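Local coordinates for formiminoglutamase (PDB 4MYN), which is an arginase-like manganese enzyme that hydrolyses N-formimino-L-glutamate to L-glutamate and formamide in histidine breakdown, at residues L149-P154 / A195-D200. The protein carries 2 engineered substitutions. Residues are numbered along the deposited sequence; the frame is centred on the assembly and turned at random.
With MN (manganese (II) ion), chain B.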
loop_
_atom_site.group_PDB
_atom_site.type_symbol
_atom_site.label_atom_id
_atom_site.label_comp_id
_atom_site.label_asym_id
_atom_site.label_seq_id
_atom_site.Cartn_x
_atom_site.Cartn_y
_atom_site.Cartn_z
ATOM N N LEU A 149 17.972 14.373 1.961
ATOM C CA LEU A 149 18.350 15.660 2.566
ATOM C C LEU A 149 18.491 16.793 1.540
ATOM O O LEU A 149 18.243 17.975 1.843
ATOM C CB LEU A 149 19.649 15.527 3.364
ATOM C CG LEU A 149 19.661 14.657 4.614
ATOM C CD1 LEU A 149 20.974 14.883 5.346
ATOM C CD2 LEU A 149 18.491 14.993 5.515
ATOM N N ASP A 150 18.905 16.432 0.329
ATOM C CA ASP A 150 18.992 17.386 -0.770
ATOM C C ASP A 150 19.957 18.528 -0.470
ATOM O O ASP A 150 19.654 19.693 -0.742
ATOM C CB ASP A 150 17.609 17.942 -1.120
ATOM C CG ASP A 150 16.777 16.959 -1.918
ATOM O OD1 ASP A 150 17.068 15.740 -1.857
ATOM O OD2 ASP A 150 15.846 17.412 -2.615
ATOM N N VAL A 151 21.107 18.174 0.093
ATOM C CA VAL A 151 22.194 19.125 0.314
ATOM C C VAL A 151 23.423 18.649 -0.442
ATOM O O VAL A 151 24.564 18.997 -0.109
ATOM C CB VAL A 151 22.521 19.337 1.812
ATOM C CG1 VAL A 151 21.310 19.908 2.536
ATOM C CG2 VAL A 151 23.011 18.042 2.471
ATOM N N ARG A 152 23.171 17.855 -1.478
ATOM C CA ARG A 152 24.232 17.373 -2.349
ATOM C C ARG A 152 25.008 18.530 -2.957
ATOM O O ARG A 152 24.441 19.585 -3.256
ATOM C CB ARG A 152 23.660 16.508 -3.475
ATOM C CG ARG A 152 22.830 15.335 -2.991
ATOM C CD ARG A 152 22.931 14.167 -3.963
ATOM N NE ARG A 152 22.235 12.989 -3.455
ATOM C CZ ARG A 152 22.830 11.977 -2.829
ATOM N NH1 ARG A 152 24.145 11.984 -2.631
ATOM N NH2 ARG A 152 22.106 10.948 -2.403
ATOM N N PRO A 153 26.317 18.334 -3.146
ATOM C CA PRO A 153 27.113 19.304 -3.910
ATOM C C PRO A 153 26.611 19.420 -5.355
ATOM O O PRO A 153 25.997 18.478 -5.875
ATOM C CB PRO A 153 28.520 18.702 -3.878
ATOM C CG PRO A 153 28.535 17.834 -2.645
ATOM C CD PRO A 153 27.142 17.278 -2.536
ATOM N N PRO A 154 26.862 20.573 -5.999
ATOM C CA PRO A 154 26.506 20.801 -7.407
ATOM C C PRO A 154 27.293 19.855 -8.313
ATOM O O PRO A 154 28.172 19.144 -7.825
ATOM C CB PRO A 154 26.967 22.243 -7.661
ATOM C CG PRO A 154 27.199 22.845 -6.309
ATOM C CD PRO A 154 27.591 21.713 -5.418
ATOM N N ALA A 195 24.176 14.562 6.487
ATOM C CA ALA A 195 23.602 14.812 7.804
ATOM C C ALA A 195 24.524 15.743 8.589
ATOM O O ALA A 195 24.071 16.706 9.201
ATOM C CB ALA A 195 23.396 13.519 8.557
ATOM N N GLN A 196 25.822 15.448 8.547
ATOM C CA GLN A 196 26.837 16.294 9.193
ATOM C C GLN A 196 26.741 17.750 8.751
ATOM O O GLN A 196 26.756 18.662 9.578
ATOM C CB GLN A 196 28.236 15.741 8.909
ATOM C CG GLN A 196 29.383 16.622 9.361
ATOM C CD GLN A 196 30.723 15.962 9.139
ATOM O OE1 GLN A 196 31.459 16.320 8.218
ATOM N NE2 GLN A 196 31.041 14.972 9.967
ATOM N N TYR A 197 26.633 17.975 7.449
ATOM C CA TYR A 197 26.503 19.330 6.934
ATOM C C TYR A 197 25.280 20.051 7.512
ATOM O O TYR A 197 25.347 21.214 7.907
ATOM C CB TYR A 197 26.439 19.301 5.408
ATOM C CG TYR A 197 26.284 20.658 4.776
ATOM C CD1 TYR A 197 25.029 21.197 4.548
ATOM C CD2 TYR A 197 27.400 21.401 4.398
ATOM C CE1 TYR A 197 24.882 22.445 3.965
ATOM C CE2 TYR A 197 27.262 22.642 3.815
ATOM C CZ TYR A 197 26.004 23.161 3.601
ATOM O OH TYR A 197 25.857 24.400 3.023
ATOM N N VAL A 198 24.145 19.366 7.547
ATOM C CA VAL A 198 22.937 19.966 8.099
ATOM C C VAL A 198 23.109 20.306 9.579
ATOM O O VAL A 198 22.828 21.426 10.010
ATOM C CB VAL A 198 21.708 19.046 7.921
ATOM C CG1 VAL A 198 20.490 19.669 8.574
ATOM C CG2 VAL A 198 21.447 18.815 6.439
ATOM N N ARG A 199 23.572 19.338 10.355
ATOM C CA ARG A 199 23.720 19.550 11.791
ATOM C C ARG A 199 24.777 20.622 12.083
ATOM O O ARG A 199 24.595 21.450 12.986
ATOM C CB ARG A 199 24.009 18.230 12.513
ATOM C CG ARG A 199 22.763 17.326 12.612
ATOM C CD ARG A 199 23.078 15.884 13.017
ATOM N NE ARG A 199 21.853 15.139 13.337
ATOM C CZ ARG A 199 21.783 13.817 13.506
ATOM N NH1 ARG A 199 22.870 13.063 13.373
ATOM N NH2 ARG A 199 20.616 13.245 13.799
ATOM N N ASP A 200 25.851 20.639 11.299
ATOM C CA ASP A 200 26.900 21.643 11.502
ATOM C C ASP A 200 26.359 23.049 11.261
ATOM O O ASP A 200 26.870 24.029 11.813
ATOM C CB ASP A 200 28.128 21.363 10.630
ATOM C CG ASP A 200 29.034 20.286 11.222
ATOM O OD1 ASP A 200 28.796 19.865 12.373
ATOM O OD2 ASP A 200 29.978 19.849 10.527
HETATM MN MN MN B . 13.873 16.357 -2.793
HETATM O O HOH W 1 14.964 14.398 -3.265
HETATM O O HOH W 2 14.526 15.952 -5.020
#
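Between Leu149 and Val151, whose side chains pack against helix 192-200, Asp150 binds a manganese ion through OD2 at 2.2 Å. Two waters and Asp146, Asp236 and the engineered His122 complete the coordination of this ion, one of the pair in the binuclear centre of the arginase family. The carboxylate uses one oxygen for the metal, while OD1 of Asp150 accepts a hydrogen bond of 2.9 Å from water 1, itself a ligand; this second link, added to the metal bond, should restrain rotation of the carboxylate. Asp150 takes a left-handed backbone conformation, and the chain turns so that the metal ligand faces one way and its two apolar neighbours the other.

Those neighbours illustrate how a metal-binding loop can rest on hydrocarbon packing. Leu149 has CG anti to its carbonyl carbon (chi1 -66°) and extends CD1 to the backbone of Ala195, approaching its N at 3.4 Å. The same methyl lies 4.1 Å from CG2 of Val198, which also meets Val151 CG1 at 4.1 Å. One valine methyl thus touches both loop residues, and the Val151 and Val198 side chains cross at about a right angle. Tyr197, with CG anti to the backbone N (chi1 179°), adds an oblique contact, CD1 lying 4.2 Å from Val151 CB. Arg167 ties the two sides together further, donating to the carbonyl O of Val151 and forming a cation-pi contact with the Tyr197 ring.

The contact lies near one border of the parallel sheet, where the loop following strand 141-145 meets helix 192-200. Glu182 of strand 180-185 touches Leu149, Val151 and Val198, and Leu205 of strand 204-207, the edge strand within this chain, touches Leu149 and Ala195, so strands beside the helix share in enclosing this apolar layer.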